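Local coordinates for protein phosphoribosylaminoimidazole-succinocarboxamide synthase (Thermotoga maritima, PDB 1KUT) that catalyses the ATP-dependent joining of L-aspartate to 5-amino-1-(5-phospho-D-ribosyl)imidazole-4-carboxylate, giving SAICAR in de novo purine biosynthesis, at residues K78-E83 / F173-D178; E83-L88 / D168-F173. All coordinates share one frame; numbering follows the deposited sequence.

Contact 1. Residues K78-E83 / F173-D178; sequences KMFPLE and FGLDKD
With its CG anti to the carbonyl carbon (chi1 -73°), F80 lays its ring along the strand end formed by F173-L175, edge on: F173 O and the CA of G174 lie at the ring's rim, near its plane. At the far end of that rim both methyls of L175 meet the ring, CD1 coming to 3.4 Å from F80 CE1 and CD2 to 3.6 Å from F80 CZ. M79, a selenomethionine, turns back at chi2 and chi3, which carries its CE methyl to 3.3 Å from F173 O on the opposite face of the sheet from L175. Between these side chains run the two antiparallel strands 78-87 and 164-175 of the antiparallel sheet. K78 and L175 form a hydrogen-bonded pair, K78 N giving a 2.8 Å bond to L175 O and L175 N returning one to K78 O from well above that carbonyl's plane. M79 faces G174 as the non-hydrogen-bonded pair, their CA atoms 3.9 Å apart. F80 N adds a third bond, 3.0 Å to F173 O and in the plane of that carbonyl. Past F80 the strands part at P81, and a water fills in: it accepts from F173 N at 2.8 Å and lies within bonding distance of F80 O and L82 O, with more acceptors near than it has protons. Q140 and M144 of helix 138-160 also pack on F80, so an alanine here would probably open a gap beneath the helix and leave the L175 methyls without their ring partner. On its other side G174 shares backbone hydrogen bonding with V182.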
loop_
_atom_site.group_PDB
_atom_site.type_symbol
_atom_site.label_atom_id
_atom_site.label_comp_id
_atom_site.label_asym_id
_atom_site.label_seq_id
_atom_site.Cartn_x
_atom_site.Cartn_y
_atom_site.Cartn_z
ATOM N N LYS B 78 3.298 -23.552 5.147
ATOM C CA LYS B 78 4.059 -22.948 4.065
ATOM C C LYS B 78 3.677 -21.469 4.224
ATOM O O LYS B 78 2.622 -21.029 3.764
ATOM C CB LYS B 78 3.629 -23.477 2.691
ATOM C CG LYS B 78 4.684 -23.176 1.610
ATOM C CD LYS B 78 4.257 -23.616 0.204
ATOM C CE LYS B 78 5.412 -23.424 -0.786
ATOM N NZ LYS B 78 5.952 -22.026 -0.735
HETATM N N MSE B 79 4.534 -20.719 4.912
HETATM C CA MSE B 79 4.281 -19.307 5.196
HETATM C C MSE B 79 4.183 -18.371 3.990
HETATM O O MSE B 79 4.800 -18.605 2.946
HETATM C CB MSE B 79 5.365 -18.787 6.144
HETATM C CG MSE B 79 5.429 -19.508 7.499
HETATM SE SE MSE B 79 3.782 -19.378 8.548
HETATM C CE MSE B 79 3.720 -17.447 8.739
ATOM N N PHE B 80 3.376 -17.323 4.132
ATOM C CA PHE B 80 3.255 -16.306 3.094
ATOM C C PHE B 80 4.294 -15.248 3.473
ATOM O O PHE B 80 4.446 -14.924 4.652
ATOM C CB PHE B 80 1.876 -15.645 3.101
ATOM C CG PHE B 80 0.766 -16.517 2.572
ATOM C CD1 PHE B 80 0.166 -17.471 3.375
ATOM C CD2 PHE B 80 0.290 -16.346 1.275
ATOM C CE1 PHE B 80 -0.897 -18.240 2.892
ATOM C CE2 PHE B 80 -0.771 -17.113 0.790
ATOM C CZ PHE B 80 -1.361 -18.055 1.602
ATOM N N PRO B 81 5.032 -14.708 2.485
ATOM C CA PRO B 81 6.046 -13.683 2.779
ATOM C C PRO B 81 5.280 -12.397 3.072
ATOM O O PRO B 81 5.436 -11.381 2.384
ATOM C CB PRO B 81 6.832 -13.605 1.475
ATOM C CG PRO B 81 5.749 -13.814 0.436
ATOM C CD PRO B 81 4.925 -14.954 1.031
ATOM N N LEU B 82 4.465 -12.438 4.118
ATOM C CA LEU B 82 3.612 -11.308 4.426
ATOM C C LEU B 82 3.453 -11.002 5.906
ATOM O O LEU B 82 3.559 -11.886 6.753
ATOM C CB LEU B 82 2.241 -11.604 3.817
ATOM C CG LEU B 82 1.611 -10.764 2.713
ATOM C CD1 LEU B 82 2.638 -10.307 1.667
ATOM C CD2 LEU B 82 0.512 -11.618 2.100
ATOM N N GLU B 83 3.203 -9.733 6.201
ATOM C CA GLU B 83 2.961 -9.260 7.555
ATOM C C GLU B 83 1.609 -8.562 7.435
ATOM O O GLU B 83 1.470 -7.605 6.696
ATOM C CB GLU B 83 4.049 -8.281 7.993
ATOM C CG GLU B 83 5.360 -8.963 8.338
ATOM C CD GLU B 83 6.377 -8.022 8.981
ATOM O OE1 GLU B 83 5.972 -7.146 9.778
ATOM O OE2 GLU B 83 7.591 -8.169 8.706
ATOM N N PHE B 173 0.472 -15.464 8.283
ATOM C CA PHE B 173 -0.279 -16.679 8.000
ATOM C C PHE B 173 0.455 -17.626 7.066
ATOM O O PHE B 173 1.413 -17.236 6.371
ATOM C CB PHE B 173 -1.626 -16.348 7.369
ATOM C CG PHE B 173 -2.552 -15.562 8.259
ATOM C CD1 PHE B 173 -2.412 -14.180 8.386
ATOM C CD2 PHE B 173 -3.600 -16.197 8.918
ATOM C CE1 PHE B 173 -3.298 -13.434 9.149
ATOM C CE2 PHE B 173 -4.494 -15.471 9.686
ATOM C CZ PHE B 173 -4.339 -14.067 9.800
ATOM N N GLY B 174 -0.026 -18.869 7.037
ATOM C CA GLY B 174 0.567 -19.883 6.190
ATOM C C GLY B 174 -0.473 -20.912 5.802
ATOM O O GLY B 174 -1.626 -20.844 6.239
ATOM N N LEU B 175 -0.069 -21.861 4.966
ATOM C CA LEU B 175 -0.969 -22.920 4.518
ATOM C C LEU B 175 -0.524 -24.238 5.133
ATOM O O LEU B 175 0.654 -24.582 5.074
ATOM C CB LEU B 175 -0.939 -23.022 2.985
ATOM C CG LEU B 175 -1.930 -22.232 2.110
ATOM C CD1 LEU B 175 -2.648 -21.171 2.901
ATOM C CD2 LEU B 175 -1.183 -21.615 0.939
ATOM N N ASP B 176 -1.446 -24.966 5.752
ATOM C CA ASP B 176 -1.072 -26.259 6.320
ATOM C C ASP B 176 -1.045 -27.298 5.189
ATOM O O ASP B 176 -1.044 -26.928 4.018
ATOM C CB ASP B 176 -2.039 -26.690 7.435
ATOM C CG ASP B 176 -3.496 -26.633 7.013
ATOM O OD1 ASP B 176 -3.801 -26.861 5.819
ATOM O OD2 ASP B 176 -4.349 -26.374 7.894
ATOM N N LYS B 177 -1.023 -28.583 5.535
ATOM C CA LYS B 177 -0.974 -29.662 4.540
ATOM C C LYS B 177 -2.228 -29.768 3.687
ATOM O O LYS B 177 -2.232 -30.474 2.678
ATOM C CB LYS B 177 -0.771 -31.006 5.217
ATOM C CG LYS B 177 0.315 -31.049 6.252
ATOM C CD LYS B 177 0.205 -32.350 7.028
ATOM C CE LYS B 177 -1.215 -32.560 7.562
ATOM N NZ LYS B 177 -1.362 -33.847 8.314
ATOM N N ASP B 178 -3.294 -29.094 4.105
ATOM C CA ASP B 178 -4.547 -29.117 3.354
ATOM C C ASP B 178 -4.889 -27.797 2.669
ATOM O O ASP B 178 -5.986 -27.642 2.135
ATOM C CB ASP B 178 -5.710 -29.522 4.260
ATOM C CG ASP B 178 -5.703 -31.002 4.581
ATOM O OD1 ASP B 178 -4.918 -31.419 5.467
ATOM O OD2 ASP B 178 -6.477 -31.744 3.925
HETATM O O HOH W 1 2.074 -14.081 6.470
#

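Contact 2. Residues E83-L88 / D168-F173; sequences EVVVRL and DIKYEF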
loop_
_atom_site.group_PDB
_atom_site.type_symbol
_atom_site.label_atom_id
_atom_site.label_comp_id
_atom_site.label_asym_id
_atom_site.label_seq_id
_atom_site.Cartn_x
_atom_site.Cartn_y
_atom_site.Cartn_z
ATOM N N GLU B 83 3.203 -9.733 6.201
ATOM C CA GLU B 83 2.961 -9.260 7.555
ATOM C C GLU B 83 1.609 -8.562 7.435
ATOM O O GLU B 83 1.470 -7.605 6.696
ATOM C CB GLU B 83 4.049 -8.281 7.993
ATOM C CG GLU B 83 5.360 -8.963 8.338
ATOM C CD GLU B 83 6.377 -8.022 8.981
ATOM O OE1 GLU B 83 5.972 -7.146 9.778
ATOM O OE2 GLU B 83 7.591 -8.169 8.706
ATOM N N VAL B 84 0.600 -9.076 8.126
ATOM C CA VAL B 84 -0.738 -8.510 8.061
ATOM C C VAL B 84 -0.985 -7.732 9.350
ATOM O O VAL B 84 -1.008 -8.307 10.442
ATOM C CB VAL B 84 -1.815 -9.618 7.929
ATOM C CG1 VAL B 84 -3.165 -8.982 7.588
ATOM C CG2 VAL B 84 -1.403 -10.645 6.882
ATOM N N VAL B 85 -1.200 -6.430 9.212
ATOM C CA VAL B 85 -1.410 -5.575 10.357
ATOM C C VAL B 85 -2.846 -5.094 10.467
ATOM O O VAL B 85 -3.449 -4.663 9.476
ATOM C CB VAL B 85 -0.484 -4.346 10.268
ATOM C CG1 VAL B 85 -0.702 -3.425 11.461
ATOM C CG2 VAL B 85 0.969 -4.803 10.188
ATOM N N VAL B 86 -3.399 -5.181 11.674
ATOM C CA VAL B 86 -4.744 -4.699 11.906
ATOM C C VAL B 86 -4.622 -3.530 12.871
ATOM O O VAL B 86 -3.962 -3.633 13.921
ATOM C CB VAL B 86 -5.646 -5.779 12.517
ATOM C CG1 VAL B 86 -7.041 -5.218 12.735
ATOM C CG2 VAL B 86 -5.721 -6.980 11.589
ATOM N N ARG B 87 -5.231 -2.405 12.518
ATOM C CA ARG B 87 -5.168 -1.249 13.388
ATOM C C ARG B 87 -6.548 -0.934 13.923
ATOM O O ARG B 87 -7.524 -0.931 13.178
ATOM C CB ARG B 87 -4.625 -0.035 12.632
ATOM C CG ARG B 87 -3.203 -0.225 12.133
ATOM C CD ARG B 87 -2.790 0.896 11.220
ATOM N NE ARG B 87 -1.553 0.562 10.525
ATOM C CZ ARG B 87 -0.350 0.536 11.092
ATOM N NH1 ARG B 87 -0.213 0.836 12.375
ATOM N NH2 ARG B 87 0.712 0.199 10.370
ATOM N N LEU B 88 -6.610 -0.688 15.230
ATOM C CA LEU B 88 -7.840 -0.344 15.909
ATOM C C LEU B 88 -7.726 1.119 16.311
ATOM O O LEU B 88 -8.727 1.823 16.437
ATOM C CB LEU B 88 -8.005 -1.212 17.161
ATOM C CG LEU B 88 -8.963 -2.408 17.111
ATOM C CD1 LEU B 88 -8.854 -3.117 15.800
ATOM C CD2 LEU B 88 -8.652 -3.349 18.261
ATOM N N ASP B 168 -3.047 -2.044 18.048
ATOM C CA ASP B 168 -2.826 -2.694 16.767
ATOM C C ASP B 168 -1.991 -3.942 16.990
ATOM O O ASP B 168 -1.401 -4.133 18.058
ATOM C CB ASP B 168 -2.137 -1.765 15.775
ATOM C CG ASP B 168 -0.849 -1.206 16.303
ATOM O OD1 ASP B 168 -0.134 -1.940 17.017
ATOM O OD2 ASP B 168 -0.539 -0.032 15.984
ATOM N N ILE B 169 -1.933 -4.789 15.972
ATOM C CA ILE B 169 -1.227 -6.044 16.092
ATOM C C ILE B 169 -0.868 -6.513 14.697
ATOM O O ILE B 169 -1.571 -6.208 13.747
ATOM C CB ILE B 169 -2.162 -7.069 16.813
ATOM C CG1 ILE B 169 -1.506 -8.443 16.908
ATOM C CG2 ILE B 169 -3.489 -7.178 16.069
ATOM C CD1 ILE B 169 -2.205 -9.342 17.863
ATOM N N LYS B 170 0.241 -7.231 14.571
ATOM C CA LYS B 170 0.676 -7.751 13.278
ATOM C C LYS B 170 0.610 -9.282 13.278
ATOM O O LYS B 170 0.991 -9.923 14.261
ATOM C CB LYS B 170 2.118 -7.321 12.995
ATOM C CG LYS B 170 2.665 -7.904 11.695
ATOM C CD LYS B 170 4.141 -8.259 11.804
ATOM C CE LYS B 170 4.404 -9.258 12.938
ATOM N NZ LYS B 170 5.651 -10.051 12.711
ATOM N N TYR B 171 0.129 -9.859 12.177
ATOM C CA TYR B 171 0.033 -11.318 12.033
ATOM C C TYR B 171 0.830 -11.806 10.825
ATOM O O TYR B 171 1.311 -11.017 10.006
ATOM C CB TYR B 171 -1.419 -11.757 11.819
ATOM C CG TYR B 171 -2.385 -11.304 12.904
ATOM C CD1 TYR B 171 -2.352 -11.871 14.181
ATOM C CD2 TYR B 171 -3.327 -10.309 12.649
ATOM C CE1 TYR B 171 -3.234 -11.454 15.171
ATOM C CE2 TYR B 171 -4.218 -9.885 13.631
ATOM C CZ TYR B 171 -4.165 -10.464 14.881
ATOM O OH TYR B 171 -5.062 -10.081 15.836
ATOM N N GLU B 172 0.957 -13.125 10.741
ATOM C CA GLU B 172 1.615 -13.822 9.644
ATOM C C GLU B 172 0.873 -15.147 9.509
ATOM O O GLU B 172 0.638 -15.843 10.497
ATOM C CB GLU B 172 3.107 -14.035 9.925
ATOM C CG GLU B 172 3.954 -12.781 9.637
ATOM C CD GLU B 172 5.444 -12.973 9.909
ATOM O OE1 GLU B 172 5.953 -14.106 9.730
ATOM O OE2 GLU B 172 6.114 -11.980 10.286
ATOM N N PHE B 173 0.472 -15.464 8.283
ATOM C CA PHE B 173 -0.279 -16.679 8.000
ATOM C C PHE B 173 0.455 -17.626 7.066
ATOM O O PHE B 173 1.413 -17.236 6.371
ATOM C CB PHE B 173 -1.626 -16.348 7.369
ATOM C CG PHE B 173 -2.552 -15.562 8.259
ATOM C CD1 PHE B 173 -2.412 -14.180 8.386
ATOM C CD2 PHE B 173 -3.600 -16.197 8.918
ATOM C CE1 PHE B 173 -3.298 -13.434 9.149
ATOM C CE2 PHE B 173 -4.494 -15.471 9.686
ATOM C CZ PHE B 173 -4.339 -14.067 9.800
HETATM O O HOH W 2 -2.101 1.744 14.372
#
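Two antiparallel strands, 78-87 and 164-175, pair here in the middle of the larger antiparallel sheet of this SAICAR synthetase, with V84 opposite Y171 and V86 opposite I169 as hydrogen-bonded pairs. Four backbone bonds hold them: V84 and Y171 exchange two, and V86 and I169 two more, the one from V86 N reaching I169 O nearly along the C=O axis. The short segments 83-87 and 168-171 run at 162° to each other. V84, V86, I169 and Y171 turn to the face covered by helix 138-160. There V86 CG2 touches the edge of the Y171 ring in its plane, 3.9 Å from CE2, while V84 CG2 meets the rim of F173 at CD1, 4.0 Å away. Beyond the ring, Y171 OH is hydrogen-bonded to OG1 of T152 on that helix. The other face is largely charged, with V85 among the ionic groups. K170 leaves its backbone with CG anti to N (chi1 176°), runs past V85 CG2, and bends at chi2 and chi3 until NZ lies 3.1 Å from E172 OE2, a salt bridge that meets the carboxylate from above its plane. E83 crosses the same lysine chain; its OE1 stays 4.1 Å from K170 NZ, too far for a salt bridge. E83 and E172 lie side by side with their OE2 atoms 4.4 Å apart, and K116 NZ forms salt bridges with both, which probably eases their repulsion. Farther along, R87 NE is paired with E112, and V85 CG1 sits over the centre of one guanidinium face. R87 and D168 lie alongside each other, guanidinium and carboxylate planes 86° apart; their salt bridge is long, and a water bridges the two, accepting from R87 NH1 at 2.9 Å and lying 2.9 Å from D168 OD2, one of several acceptors it could serve.

In the fold
Contacts 1 and 2 are successive lengths of one strand pairing, 78-87 against 164-175, with centres about 15 Å apart and E83 and F173 shared. Contact 2 is the inner one, about 6 Å from the centre of the chain and buried; contact 1, about 14 Å out, is only partly buried. Where the two meet, L82 O packs 3.0 Å from E172 CG. Helix 138-160 covers side chains of both, yet the opposite face changes: contact 2 carries a network of acids and bases there, whereas contact 1 has the uncharged selenomethionine. The pairing is interrupted where the two meet, at a water between the parted strands, and resumes in contact 1 with three direct bonds against four in contact 2.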